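Anastral spindle 2, SAS 4 (Drosophila melanogaster, PDB 4BY2) is an engineered fusion joining a proline-rich motif of Ana2 to the TCP domain of Sas-4, a centriole-assembly protein that probably acts as a tubulin-binding adaptor. Local coordinates at residues Lys66-Ile69 / Ser75-Ile78; Met97-Phe100 / Ile104-Thr107; Thr123-Thr126 / Leu132-Leu135; Glu143-Arg146 / Thr150-Ile153; Glu173-Tyr176 / Thr180-Val183. All coordinates share one frame; numbering follows the deposited sequence.

Contact 1. Residues Lys66-Ile69 / Ser75-Ile78; sequences KREI and SKDI
The carboxylate of Glu-68 is held between two lysines, one from each segment. Its OE2 forms a salt bridge with NZ of Lys-76 across the contact (3.2 Å), the amine arriving close to the line of the C-O bond, while OE1 makes a weak hydrogen bond, part of a second salt bridge, with NZ of Lys-66. The two amines thus engage different oxygens, which may limit rotation of the carboxylate at an otherwise exposed surface. Glu-68 reaches this position with CG anti to N (chi1 -168°) and its chain extended, running alongside Ile-78; its CG meets CG1 of Ile-78 at 3.7 Å. Strands 67-70 and 76-79 form the antiparallel hairpin at the N-terminal edge of the extended beta-sheet of the Sas-4 TCP domain. Glu-68 and Ile-78 are a non-hydrogen-bonded pair, and Ile-69 and Asp-77 the hydrogen-bonded pair beside them, with Ile-69 N to Asp-77 O and Asp-77 N to Ile-69 O both 2.8 Å. On the face of that second pair, CG2 of Ile-69 lies 3.7 Å from CB of Asp-77. Ile-78 is buried further by Lys-86 and Ile-88 of the next strand, and Arg-67 makes a cation-pi contact with Trp-79.

Contact 2. Residues Met97-Phe100 / Ile104-Thr107; sequences MLYF and IKET
Lys-105 crosses the hydroxyl end of Tyr-99, touching it with CB and CD, and this pairing gives the contact its main side-chain component. CB of Lys-105 sits near the ring plane, 3.7 Å from CE2 of Tyr-99, and CD passes 3.5 Å from the phenol OH of Tyr-99. CD reaches the hydroxyl because CG of Lys-105 lies opposite the backbone N (chi1 -171°) and the next two torsions are extended; beyond CD the chain leads away from the tyrosine. Another side of the same ring is taken by Met-97 of its own segment, whose CG stands 3.6 Å above the ring plane, toward the rim. Tyr-99 is therefore bordered at an edge by Lys-105 and on a face by Met-97, and it is buried.

The backbone carries the rest. Met-97 and Lys-105 are an antiparallel hydrogen-bonded pair: N of Met-97 reaches O of Lys-105 at 3.0 Å, and N of Lys-105 reaches O of Met-97 at 3.0 Å. Ile-104, also well covered, contributes mainly through its backbone, its CA directing a C-H toward O of Met-97 at 3.4 Å, and it faces Leu-98 as a non-hydrogen-bonded pair with side chains on the other side of the sheet from Lys-105.

This hairpin of the Sas-4 TCP domain is flanked by strand 85-88, which bonds to Leu-98, and by strand 113-118, which bonds to Ile-104 and Glu-106; Met-12 from the Ana2 part of the fusion touches Met-97.

Contact 3. Residues Thr123-Thr126 / Leu132-Leu135; sequences TWHT and LEIL
His-125 and Leu-135 face each other as a non-hydrogen-bonded pair, and their side chains make the main van der Waals contact. CD2 of Leu-135 lies near the plane of the imidazole, at its edge, 3.5 Å from ND1 of His-125, and the same methyl meets CG2 of Thr-123 at 4.1 Å. Glu-133 borders the other nitrogen: its CG is 3.5 Å from NE2 of His-125, with the carboxylate plane steeply inclined to the ring (68°). The ring reaches across to both neighbours because CG of His-125 stands trans to the backbone N (chi1 180°).

These residues lie on the hairpin of strands 123-128 and 133-136, in the middle of the extended antiparallel sheet of the Sas-4 TCP domain. The polar bonds belong to the backbone: Thr-126 and Ile-134 are a hydrogen-bonded pair, with Thr-126 N to Ile-134 O and Ile-134 N to Thr-126 O each 2.8 Å.

Weaker C-H...O contacts fill in between, from CA of His-125 to O of Ile-134 and from CA of Glu-133 to O of Thr-126, each 3.3 Å. Beyond the pair, Arg-15 and Pro-18 of the Ana2 part touch His-125 and Leu-135.

Contact 4. Residues Glu143-Arg146 / Thr150-Ile153; sequences EHRR and TVEI
Arg-145 and Val-151 run side by side on one face of a beta hairpin, strands 142-145 and 151-154 of the Sas-4 TCP domain. CG1 of Val-151 lies 3.7 Å above the guanidinium plane of Arg-145, toward its rim. In that plane, at the edge, NH1 of Arg-145 bonds almost straight to OE1 of Glu-143 (2.9 Å, 177° at the hydrogen), the arginine meeting the oxygen on its anti side. Glu-143 in turn lies alongside Ile-153, whose CD1 packs 3.7 Å from its CD, so this salt bridge lies beside the two aliphatic side chains of the partner strand. The second oxygen of Glu-143 accepts from the backbone N of Ser-21 in the Ana2 part of the fusion.

On the reverse face His-144 and Glu-152 are the hydrogen-bonded pair, their backbone bonds 2.9 Å (His-144 N to Glu-152 O) and 2.8 Å (Glu-152 N to His-144 O). The imidazole turns its edge to that same carbonyl, CD2 of His-144 being 3.4 Å from O of Glu-152. His-154 binds OE2 of Glu-152. At the turn end, N of Arg-146 bonds to O of Thr-150, whose OG1 is held by Asp-148. The side chain of Arg-146 heads away from the turn, passes OG1 of Thr-150 and, bent at chi3, brings its NH2 within 3.5 Å of OE1 of Glu-152 in a salt bridge, the two planar groups inclined by 31°.

Contact 5. Residues Glu173-Tyr176 / Thr180-Val183; sequences EWRY and THLV
Stacking is the dominant side-chain interaction: the guanidinium of Arg-175 lies flat on the imidazole of His-181, centres 3.9 Å apart and planes only 5° from parallel. The overlap is well centred, with ND1 of His-181 over the middle of the guanidinium. The ring is presented this way by a chi1 of 180°, which carries it across toward the opposite strand, and the extended chain of Arg-175 reaches over it.

Polar contacts engage both ring nitrogens. ND1 of His-181 donates to O of Trp-174 (3.1 Å), coming from above the carbonyl plane, while N of Leu-182 reaches the same oxygen at 2.9 Å from the other face of that plane. Across the ring, NE2 of His-181 makes a weak, strongly bent hydrogen bond to OE2 of Glu-173, the oxygen lying in the ring plane; that oxygen also forms a salt bridge with Lys-170. This geometry belongs to the hairpin of strands 170-175 and 181-185 in the antiparallel sheet of the Sas-4 TCP domain.

Backbone bonds complete the ladder, from Trp-174 N to Leu-182 O (2.8 Å) and from Tyr-176 N to Thr-180 O (3.0 Å), the latter beside the turn where Asp-178 holds the hydroxyl of Thr-180.

Apolar contacts lie on the opposite face from the stack. CB of Trp-174 meets CB of Leu-182 at 4.1 Å, and the edge of the Tyr-176 ring runs beside Leu-182. Within segment 173-176 the Tyr-176 OH stands 3.7 Å above the plane of the Trp-174 indole, toward its rim. Leu-192 of the next strand adjoins Leu-182.

Overall arrangement
All five contacts belong to the Sas-4 part of the fusion, and each closes a short hairpin loop between consecutive strands. They open and close in series along the chain, none nesting or crossing. Contact 1 closes the first hairpin at the sheet's N-terminal edge; contact 2 follows, its centre about 14 Å away. Contact 3 lies near the middle of the chain and abuts contact 4: backbone atoms of strands 133-136 and 142-145 are probably hydrogen-bonded, and Ile-134 packs on His-144. Contact 5 lies farther on, about 51 Å from contact 1 centre to centre. Strands 85-88, 113-118 and 160-163 link the other hairpins, so the contacts sample the elongated antiparallel sheet from its first strand to strand 181-185.

Contact 1. Residues Lys66-Ile69 / Ser75-Ile78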
loop_
_atom_site.group_PDB
_atom_site.type_symbol
_atom_site.label_atom_id
_atom_site.label_comp_id
_atom_site.label_asym_id
_atom_site.label_seq_id
_atom_site.Cartn_x
_atom_site.Cartn_y
_atom_site.Cartn_z
ATOM N N LYS A 66 32.634 4.663 -5.677
ATOM C CA LYS A 66 31.685 3.563 -5.479
ATOM C C LYS A 66 32.417 2.435 -4.727
ATOM O O LYS A 66 33.217 1.709 -5.323
ATOM C CB LYS A 66 31.112 3.076 -6.827
ATOM C CG LYS A 66 30.045 1.990 -6.700
ATOM C CD LYS A 66 30.087 1.034 -7.880
ATOM C CE LYS A 66 29.290 -0.218 -7.621
ATOM N NZ LYS A 66 29.504 -1.234 -8.683
ATOM N N ARG A 67 32.166 2.323 -3.411
ATOM C CA ARG A 67 32.803 1.330 -2.541
ATOM C C ARG A 67 31.929 0.075 -2.351
ATOM O O ARG A 67 30.974 0.099 -1.573
ATOM C CB ARG A 67 33.192 1.972 -1.195
ATOM C CG ARG A 67 34.279 1.221 -0.439
ATOM C CD ARG A 67 34.806 2.025 0.734
ATOM N NE ARG A 67 34.025 1.815 1.953
ATOM C CZ ARG A 67 34.361 2.286 3.150
ATOM N NH1 ARG A 67 35.472 3.000 3.304
ATOM N NH2 ARG A 67 33.593 2.046 4.203
ATOM N N GLU A 68 32.269 -1.014 -3.070
ATOM C CA GLU A 68 31.564 -2.300 -3.015
ATOM C C GLU A 68 32.312 -3.276 -2.086
ATOM O O GLU A 68 33.156 -4.050 -2.549
ATOM C CB GLU A 68 31.389 -2.879 -4.438
ATOM C CG GLU A 68 30.434 -4.063 -4.529
ATOM C CD GLU A 68 30.308 -4.723 -5.891
ATOM O OE1 GLU A 68 30.182 -3.998 -6.905
ATOM O OE2 GLU A 68 30.310 -5.974 -5.938
ATOM N N ILE A 69 32.018 -3.220 -0.773
ATOM C CA ILE A 69 32.663 -4.101 0.206
ATOM C C ILE A 69 31.926 -5.452 0.280
ATOM O O ILE A 69 30.721 -5.492 0.531
ATOM C CB ILE A 69 32.910 -3.432 1.603
ATOM C CG1 ILE A 69 33.541 -4.419 2.615
ATOM C CG2 ILE A 69 31.669 -2.743 2.180
ATOM C CD1 ILE A 69 34.388 -3.777 3.711
ATOM N N SER A 75 28.047 -11.743 1.799
ATOM C CA SER A 75 27.121 -10.609 1.779
ATOM C C SER A 75 27.849 -9.333 1.350
ATOM O O SER A 75 28.978 -9.099 1.781
ATOM C CB SER A 75 26.469 -10.420 3.146
ATOM O OG SER A 75 27.429 -10.174 4.160
ATOM N N LYS A 76 27.214 -8.521 0.492
ATOM C CA LYS A 76 27.812 -7.288 -0.021
ATOM C C LYS A 76 27.159 -6.024 0.523
ATOM O O LYS A 76 25.955 -6.006 0.774
ATOM C CB LYS A 76 27.803 -7.274 -1.561
ATOM C CG LYS A 76 28.807 -8.235 -2.184
ATOM C CD LYS A 76 28.759 -8.210 -3.700
ATOM C CE LYS A 76 29.755 -9.173 -4.298
ATOM N NZ LYS A 76 29.760 -9.116 -5.784
ATOM N N ASP A 77 27.968 -4.968 0.702
ATOM C CA ASP A 77 27.539 -3.641 1.138
ATOM C C ASP A 77 28.131 -2.641 0.143
ATOM O O ASP A 77 29.350 -2.596 -0.030
ATOM C CB ASP A 77 28.006 -3.336 2.579
ATOM C CG ASP A 77 27.595 -4.341 3.644
ATOM O OD1 ASP A 77 26.504 -4.941 3.511
ATOM O OD2 ASP A 77 28.352 -4.507 4.625
ATOM N N ILE A 78 27.271 -1.899 -0.569
ATOM C CA ILE A 78 27.707 -0.929 -1.574
ATOM C C ILE A 78 27.439 0.495 -1.104
ATOM O O ILE A 78 26.288 0.861 -0.858
ATOM C CB ILE A 78 27.140 -1.197 -3.003
ATOM C CG1 ILE A 78 27.147 -2.704 -3.362
ATOM C CG2 ILE A 78 27.899 -0.366 -4.053
ATOM C CD1 ILE A 78 26.189 -3.113 -4.485
#

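Contact 2. Residues Met97-Phe100 / Ile104-Thr107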
loop_
_atom_site.group_PDB
_atom_site.type_symbol
_atom_site.label_atom_id
_atom_site.label_comp_id
_atom_site.label_asym_id
_atom_site.label_seq_id
_atom_site.Cartn_x
_atom_site.Cartn_y
_atom_site.Cartn_z
ATOM N N MET A 97 18.128 -0.989 0.258
ATOM C CA MET A 97 18.732 0.284 -0.120
ATOM C C MET A 97 18.421 1.319 0.955
ATOM O O MET A 97 17.260 1.680 1.146
ATOM C CB MET A 97 18.227 0.739 -1.505
ATOM C CG MET A 97 18.852 2.044 -2.001
ATOM S SD MET A 97 20.510 1.882 -2.719
ATOM C CE MET A 97 20.097 1.362 -4.369
ATOM N N LEU A 98 19.461 1.767 1.673
ATOM C CA LEU A 98 19.359 2.781 2.723
ATOM C C LEU A 98 19.700 4.136 2.090
ATOM O O LEU A 98 20.878 4.477 1.948
ATOM C CB LEU A 98 20.298 2.460 3.905
ATOM C CG LEU A 98 19.920 1.262 4.776
ATOM C CD1 LEU A 98 20.771 0.040 4.440
ATOM C CD2 LEU A 98 20.071 1.595 6.248
ATOM N N TYR A 99 18.664 4.876 1.655
ATOM C CA TYR A 99 18.805 6.178 0.997
ATOM C C TYR A 99 19.322 7.272 1.936
ATOM O O TYR A 99 19.226 7.136 3.159
ATOM C CB TYR A 99 17.476 6.618 0.351
ATOM C CG TYR A 99 16.989 5.733 -0.775
ATOM C CD1 TYR A 99 17.392 5.958 -2.087
ATOM C CD2 TYR A 99 16.071 4.715 -0.540
ATOM C CE1 TYR A 99 16.926 5.162 -3.135
ATOM C CE2 TYR A 99 15.595 3.914 -1.578
ATOM C CZ TYR A 99 16.026 4.141 -2.874
ATOM O OH TYR A 99 15.568 3.347 -3.898
ATOM N N PHE A 100 19.859 8.362 1.348
ATOM C CA PHE A 100 20.390 9.540 2.046
ATOM C C PHE A 100 19.338 10.246 2.917
ATOM O O PHE A 100 19.675 10.747 3.992
ATOM C CB PHE A 100 21.033 10.527 1.051
ATOM C CG PHE A 100 20.180 10.920 -0.137
ATOM C CD1 PHE A 100 19.341 12.028 -0.077
ATOM C CD2 PHE A 100 20.254 10.212 -1.332
ATOM C CE1 PHE A 100 18.559 12.393 -1.178
ATOM C CE2 PHE A 100 19.473 10.578 -2.432
ATOM C CZ PHE A 100 18.634 11.670 -2.349
ATOM N N ILE A 104 14.022 3.587 3.153
ATOM C CA ILE A 104 14.473 2.194 3.021
ATOM C C ILE A 104 13.681 1.470 1.923
ATOM O O ILE A 104 12.457 1.564 1.895
ATOM C CB ILE A 104 14.406 1.419 4.379
ATOM C CG1 ILE A 104 15.017 2.223 5.554
ATOM C CG2 ILE A 104 15.056 0.028 4.263
ATOM C CD1 ILE A 104 14.559 1.785 6.981
ATOM N N LYS A 105 14.381 0.730 1.047
ATOM C CA LYS A 105 13.769 -0.076 -0.011
ATOM C C LYS A 105 14.224 -1.542 0.123
ATOM O O LYS A 105 15.357 -1.872 -0.239
ATOM C CB LYS A 105 14.082 0.499 -1.403
ATOM C CG LYS A 105 13.304 -0.168 -2.534
ATOM C CD LYS A 105 13.544 0.526 -3.863
ATOM C CE LYS A 105 13.106 -0.310 -5.040
ATOM N NZ LYS A 105 14.068 -1.409 -5.328
ATOM N N GLU A 106 13.343 -2.408 0.666
ATOM C CA GLU A 106 13.598 -3.842 0.872
ATOM C C GLU A 106 13.081 -4.680 -0.299
ATOM O O GLU A 106 11.907 -4.584 -0.644
ATOM C CB GLU A 106 12.970 -4.329 2.190
ATOM C CG GLU A 106 13.766 -3.963 3.435
ATOM C CD GLU A 106 13.118 -4.283 4.772
ATOM O OE1 GLU A 106 12.173 -5.105 4.808
ATOM O OE2 GLU A 106 13.574 -3.720 5.794
ATOM N N THR A 107 13.960 -5.493 -0.908
ATOM C CA THR A 107 13.620 -6.375 -2.031
ATOM C C THR A 107 13.838 -7.830 -1.616
ATOM O O THR A 107 14.980 -8.269 -1.477
ATOM C CB THR A 107 14.379 -5.977 -3.315
ATOM O OG1 THR A 107 14.214 -4.580 -3.554
ATOM C CG2 THR A 107 13.920 -6.764 -4.541
#

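Contact 3. Residues Thr123-Thr126 / Leu132-Leu135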
loop_
_atom_site.group_PDB
_atom_site.type_symbol
_atom_site.label_atom_id
_atom_site.label_comp_id
_atom_site.label_asym_id
_atom_site.label_seq_id
_atom_site.Cartn_x
_atom_site.Cartn_y
_atom_site.Cartn_z
ATOM N N THR A 123 5.520 6.242 6.552
ATOM C CA THR A 123 4.625 5.420 5.735
ATOM C C THR A 123 5.346 4.231 5.108
ATOM O O THR A 123 6.494 4.353 4.684
ATOM C CB THR A 123 3.942 6.318 4.676
ATOM O OG1 THR A 123 3.407 7.481 5.314
ATOM C CG2 THR A 123 2.834 5.607 3.890
ATOM N N TRP A 124 4.649 3.089 5.025
ATOM C CA TRP A 124 5.135 1.860 4.412
ATOM C C TRP A 124 4.363 1.563 3.122
ATOM O O TRP A 124 3.151 1.775 3.073
ATOM C CB TRP A 124 4.972 0.688 5.388
ATOM C CG TRP A 124 6.067 0.577 6.403
ATOM C CD1 TRP A 124 6.019 0.965 7.711
ATOM C CD2 TRP A 124 7.374 0.034 6.190
ATOM N NE1 TRP A 124 7.219 0.693 8.327
ATOM C CE2 TRP A 124 8.067 0.112 7.419
ATOM C CE3 TRP A 124 8.033 -0.513 5.075
ATOM C CZ2 TRP A 124 9.391 -0.319 7.561
ATOM C CZ3 TRP A 124 9.341 -0.951 5.220
ATOM C CH2 TRP A 124 10.008 -0.849 6.450
ATOM N N HIS A 125 5.057 1.059 2.091
ATOM C CA HIS A 125 4.438 0.663 0.825
ATOM C C HIS A 125 4.950 -0.719 0.411
ATOM O O HIS A 125 6.139 -0.876 0.125
ATOM C CB HIS A 125 4.655 1.712 -0.280
ATOM C CG HIS A 125 4.040 1.344 -1.599
ATOM N ND1 HIS A 125 2.717 1.623 -1.882
ATOM C CD2 HIS A 125 4.596 0.742 -2.675
ATOM C CE1 HIS A 125 2.508 1.181 -3.112
ATOM N NE2 HIS A 125 3.609 0.641 -3.631
ATOM N N THR A 126 4.053 -1.725 0.405
ATOM C CA THR A 126 4.411 -3.093 0.036
ATOM C C THR A 126 3.829 -3.478 -1.318
ATOM O O THR A 126 2.625 -3.354 -1.530
ATOM C CB THR A 126 4.043 -4.087 1.152
ATOM O OG1 THR A 126 4.481 -3.571 2.409
ATOM C CG2 THR A 126 4.653 -5.469 0.932
ATOM N N LEU A 132 -0.732 -6.595 -6.233
ATOM C CA LEU A 132 -1.265 -5.912 -5.055
ATOM C C LEU A 132 -0.254 -4.950 -4.428
ATOM O O LEU A 132 0.906 -5.305 -4.227
ATOM C CB LEU A 132 -1.808 -6.921 -4.013
ATOM C CG LEU A 132 -2.329 -6.359 -2.668
ATOM C CD1 LEU A 132 -3.673 -5.653 -2.819
ATOM C CD2 LEU A 132 -2.446 -7.443 -1.642
ATOM N N GLU A 133 -0.713 -3.726 -4.136
ATOM C CA GLU A 133 0.064 -2.673 -3.490
ATOM C C GLU A 133 -0.656 -2.244 -2.217
ATOM O O GLU A 133 -1.835 -1.884 -2.260
ATOM C CB GLU A 133 0.291 -1.487 -4.438
ATOM C CG GLU A 133 1.513 -1.657 -5.322
ATOM C CD GLU A 133 1.520 -0.836 -6.598
ATOM O OE1 GLU A 133 1.280 0.392 -6.526
ATOM O OE2 GLU A 133 1.793 -1.421 -7.671
ATOM N N ILE A 134 0.043 -2.331 -1.081
ATOM C CA ILE A 134 -0.498 -1.984 0.229
ATOM C C ILE A 134 0.242 -0.790 0.835
ATOM O O ILE A 134 1.460 -0.842 1.011
ATOM C CB ILE A 134 -0.543 -3.222 1.181
ATOM C CG1 ILE A 134 -1.535 -4.287 0.665
ATOM C CG2 ILE A 134 -0.867 -2.813 2.626
ATOM C CD1 ILE A 134 -1.558 -5.613 1.451
ATOM N N LEU A 135 -0.512 0.272 1.167
ATOM C CA LEU A 135 -0.008 1.482 1.814
ATOM C C LEU A 135 -0.389 1.465 3.290
ATOM O O LEU A 135 -1.542 1.196 3.607
ATOM C CB LEU A 135 -0.586 2.730 1.144
ATOM C CG LEU A 135 0.181 3.266 -0.049
ATOM C CD1 LEU A 135 -0.664 4.263 -0.826
ATOM C CD2 LEU A 135 1.493 3.914 0.389
#

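Contact 4. Residues Glu143-Arg146 / Thr150-Ile153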
loop_
_atom_site.group_PDB
_atom_site.type_symbol
_atom_site.label_atom_id
_atom_site.label_comp_id
_atom_site.label_asym_id
_atom_site.label_seq_id
_atom_site.Cartn_x
_atom_site.Cartn_y
_atom_site.Cartn_z
ATOM N N GLU A 143 -4.283 1.158 2.576
ATOM C CA GLU A 143 -4.850 1.256 1.226
ATOM C C GLU A 143 -4.373 0.096 0.355
ATOM O O GLU A 143 -3.168 -0.099 0.198
ATOM C CB GLU A 143 -4.515 2.611 0.575
ATOM C CG GLU A 143 -4.697 3.809 1.499
ATOM C CD GLU A 143 -4.701 5.192 0.875
ATOM O OE1 GLU A 143 -4.116 5.373 -0.218
ATOM O OE2 GLU A 143 -5.269 6.110 1.508
ATOM N N HIS A 144 -5.325 -0.683 -0.192
ATOM C CA HIS A 144 -5.054 -1.858 -1.024
ATOM C C HIS A 144 -5.411 -1.566 -2.471
ATOM O O HIS A 144 -6.552 -1.194 -2.752
ATOM C CB HIS A 144 -5.849 -3.083 -0.525
ATOM C CG HIS A 144 -5.597 -3.443 0.905
ATOM N ND1 HIS A 144 -4.917 -4.591 1.245
ATOM C CD2 HIS A 144 -5.964 -2.800 2.038
ATOM C CE1 HIS A 144 -4.878 -4.608 2.568
ATOM N NE2 HIS A 144 -5.498 -3.551 3.088
ATOM N N ARG A 145 -4.440 -1.725 -3.388
ATOM C CA ARG A 145 -4.645 -1.483 -4.818
ATOM C C ARG A 145 -4.214 -2.685 -5.658
ATOM O O ARG A 145 -3.043 -3.066 -5.636
ATOM C CB ARG A 145 -3.950 -0.187 -5.269
ATOM C CG ARG A 145 -4.692 1.074 -4.849
ATOM C CD ARG A 145 -3.865 2.322 -5.074
ATOM N NE ARG A 145 -4.658 3.537 -4.878
ATOM C CZ ARG A 145 -4.723 4.220 -3.739
ATOM N NH1 ARG A 145 -4.034 3.823 -2.677
ATOM N NH2 ARG A 145 -5.475 5.310 -3.656
ATOM N N ARG A 146 -5.175 -3.295 -6.374
ATOM C CA ARG A 146 -4.960 -4.472 -7.220
ATOM C C ARG A 146 -4.765 -4.105 -8.699
ATOM O O ARG A 146 -4.995 -2.955 -9.085
ATOM C CB ARG A 146 -6.109 -5.480 -7.040
ATOM C CG ARG A 146 -6.076 -6.200 -5.696
ATOM C CD ARG A 146 -7.436 -6.729 -5.293
ATOM N NE ARG A 146 -7.828 -6.253 -3.964
ATOM C CZ ARG A 146 -7.685 -6.953 -2.842
ATOM N NH1 ARG A 146 -7.163 -8.173 -2.873
ATOM N NH2 ARG A 146 -8.069 -6.439 -1.680
ATOM N N THR A 150 -9.305 -2.179 -8.598
ATOM C CA THR A 150 -9.985 -2.131 -7.298
ATOM C C THR A 150 -9.136 -1.431 -6.241
ATOM O O THR A 150 -7.942 -1.718 -6.106
ATOM C CB THR A 150 -10.417 -3.530 -6.819
ATOM O OG1 THR A 150 -9.283 -4.392 -6.774
ATOM C CG2 THR A 150 -11.516 -4.140 -7.678
ATOM N N VAL A 151 -9.758 -0.490 -5.517
ATOM C CA VAL A 151 -9.137 0.291 -4.449
ATOM C C VAL A 151 -9.920 0.007 -3.160
ATOM O O VAL A 151 -11.146 0.165 -3.133
ATOM C CB VAL A 151 -9.065 1.809 -4.782
ATOM C CG1 VAL A 151 -8.317 2.574 -3.697
ATOM C CG2 VAL A 151 -8.422 2.058 -6.146
ATOM N N GLU A 152 -9.212 -0.447 -2.111
ATOM C CA GLU A 152 -9.806 -0.798 -0.822
ATOM C C GLU A 152 -9.132 -0.031 0.327
ATOM O O GLU A 152 -8.027 -0.385 0.744
ATOM C CB GLU A 152 -9.735 -2.321 -0.612
ATOM C CG GLU A 152 -10.844 -2.876 0.262
ATOM C CD GLU A 152 -10.784 -4.374 0.491
ATOM O OE1 GLU A 152 -11.037 -5.135 -0.471
ATOM O OE2 GLU A 152 -10.514 -4.787 1.642
ATOM N N ILE A 153 -9.797 1.036 0.818
ATOM C CA ILE A 153 -9.292 1.875 1.913
ATOM C C ILE A 153 -9.834 1.371 3.254
ATOM O O ILE A 153 -11.046 1.278 3.430
ATOM C CB ILE A 153 -9.595 3.398 1.719
ATOM C CG1 ILE A 153 -9.409 3.882 0.244
ATOM C CG2 ILE A 153 -8.801 4.264 2.709
ATOM C CD1 ILE A 153 -7.961 4.010 -0.322
#

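Contact 5. Residues Glu173-Tyr176 / Thr180-Val183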
loop_
_atom_site.group_PDB
_atom_site.type_symbol
_atom_site.label_atom_id
_atom_site.label_comp_id
_atom_site.label_asym_id
_atom_site.label_seq_id
_atom_site.Cartn_x
_atom_site.Cartn_y
_atom_site.Cartn_z
ATOM N N GLU A 173 -18.747 1.322 -2.355
ATOM C CA GLU A 173 -19.282 0.396 -1.357
ATOM C C GLU A 173 -18.624 0.624 -0.010
ATOM O O GLU A 173 -17.423 0.892 0.054
ATOM C CB GLU A 173 -19.134 -1.060 -1.798
ATOM C CG GLU A 173 -20.295 -1.547 -2.643
ATOM C CD GLU A 173 -20.202 -3.001 -3.060
ATOM O OE1 GLU A 173 -19.252 -3.353 -3.796
ATOM O OE2 GLU A 173 -21.090 -3.788 -2.659
ATOM N N TRP A 174 -19.416 0.530 1.065
ATOM C CA TRP A 174 -18.957 0.759 2.427
ATOM C C TRP A 174 -19.292 -0.390 3.362
ATOM O O TRP A 174 -20.404 -0.910 3.327
ATOM C CB TRP A 174 -19.553 2.062 2.966
ATOM C CG TRP A 174 -18.876 3.300 2.461
ATOM C CD1 TRP A 174 -19.179 4.001 1.330
ATOM C CD2 TRP A 174 -17.802 4.006 3.096
ATOM N NE1 TRP A 174 -18.358 5.100 1.221
ATOM C CE2 TRP A 174 -17.505 5.129 2.294
ATOM C CE3 TRP A 174 -17.061 3.798 4.273
ATOM C CZ2 TRP A 174 -16.500 6.042 2.631
ATOM C CZ3 TRP A 174 -16.064 4.701 4.603
ATOM C CH2 TRP A 174 -15.790 5.807 3.787
ATOM N N ARG A 175 -18.326 -0.773 4.213
ATOM C CA ARG A 175 -18.482 -1.825 5.215
ATOM C C ARG A 175 -18.030 -1.269 6.564
ATOM O O ARG A 175 -16.840 -1.024 6.764
ATOM C CB ARG A 175 -17.707 -3.099 4.828
ATOM C CG ARG A 175 -18.325 -3.860 3.661
ATOM C CD ARG A 175 -17.841 -5.297 3.589
ATOM N NE ARG A 175 -18.402 -6.004 2.436
ATOM C CZ ARG A 175 -19.550 -6.677 2.445
ATOM N NH1 ARG A 175 -20.280 -6.743 3.553
ATOM N NH2 ARG A 175 -19.978 -7.285 1.348
ATOM N N TYR A 176 -18.995 -1.022 7.465
ATOM C CA TYR A 176 -18.760 -0.440 8.788
ATOM C C TYR A 176 -18.425 -1.482 9.860
ATOM O O TYR A 176 -18.632 -2.679 9.641
ATOM C CB TYR A 176 -19.948 0.449 9.206
ATOM C CG TYR A 176 -20.202 1.599 8.253
ATOM C CD1 TYR A 176 -21.055 1.451 7.162
ATOM C CD2 TYR A 176 -19.588 2.834 8.438
ATOM C CE1 TYR A 176 -21.278 2.499 6.270
ATOM C CE2 TYR A 176 -19.808 3.892 7.556
ATOM C CZ TYR A 176 -20.656 3.719 6.473
ATOM O OH TYR A 176 -20.879 4.756 5.600
ATOM N N THR A 180 -22.791 -2.977 8.991
ATOM C CA THR A 180 -23.606 -2.276 7.991
ATOM C C THR A 180 -22.890 -2.194 6.639
ATOM O O THR A 180 -21.706 -1.858 6.587
ATOM C CB THR A 180 -24.045 -0.892 8.516
ATOM O OG1 THR A 180 -24.437 -0.998 9.884
ATOM C CG2 THR A 180 -25.189 -0.290 7.710
ATOM N N HIS A 181 -23.617 -2.514 5.554
ATOM C CA HIS A 181 -23.101 -2.491 4.187
ATOM C C HIS A 181 -23.887 -1.511 3.308
ATOM O O HIS A 181 -25.029 -1.788 2.933
ATOM C CB HIS A 181 -23.051 -3.916 3.591
ATOM C CG HIS A 181 -22.539 -3.994 2.183
ATOM N ND1 HIS A 181 -21.301 -3.484 1.831
ATOM C CD2 HIS A 181 -23.098 -4.569 1.092
ATOM C CE1 HIS A 181 -21.159 -3.739 0.541
ATOM N NE2 HIS A 181 -22.211 -4.396 0.055
ATOM N N LEU A 182 -23.269 -0.355 3.000
ATOM C CA LEU A 182 -23.865 0.690 2.168
ATOM C C LEU A 182 -23.350 0.607 0.734
ATOM O O LEU A 182 -22.142 0.551 0.516
ATOM C CB LEU A 182 -23.616 2.089 2.777
ATOM C CG LEU A 182 -24.026 3.328 1.952
ATOM C CD1 LEU A 182 -25.540 3.411 1.752
ATOM C CD2 LEU A 182 -23.524 4.598 2.602
ATOM N N VAL A 183 -24.276 0.593 -0.238
ATOM C CA VAL A 183 -23.964 0.526 -1.665
ATOM C C VAL A 183 -24.509 1.773 -2.364
ATOM O O VAL A 183 -25.722 1.920 -2.506
ATOM C CB VAL A 183 -24.461 -0.782 -2.348
ATOM C CG1 VAL A 183 -23.957 -0.882 -3.784
ATOM C CG2 VAL A 183 -24.062 -2.023 -1.556
#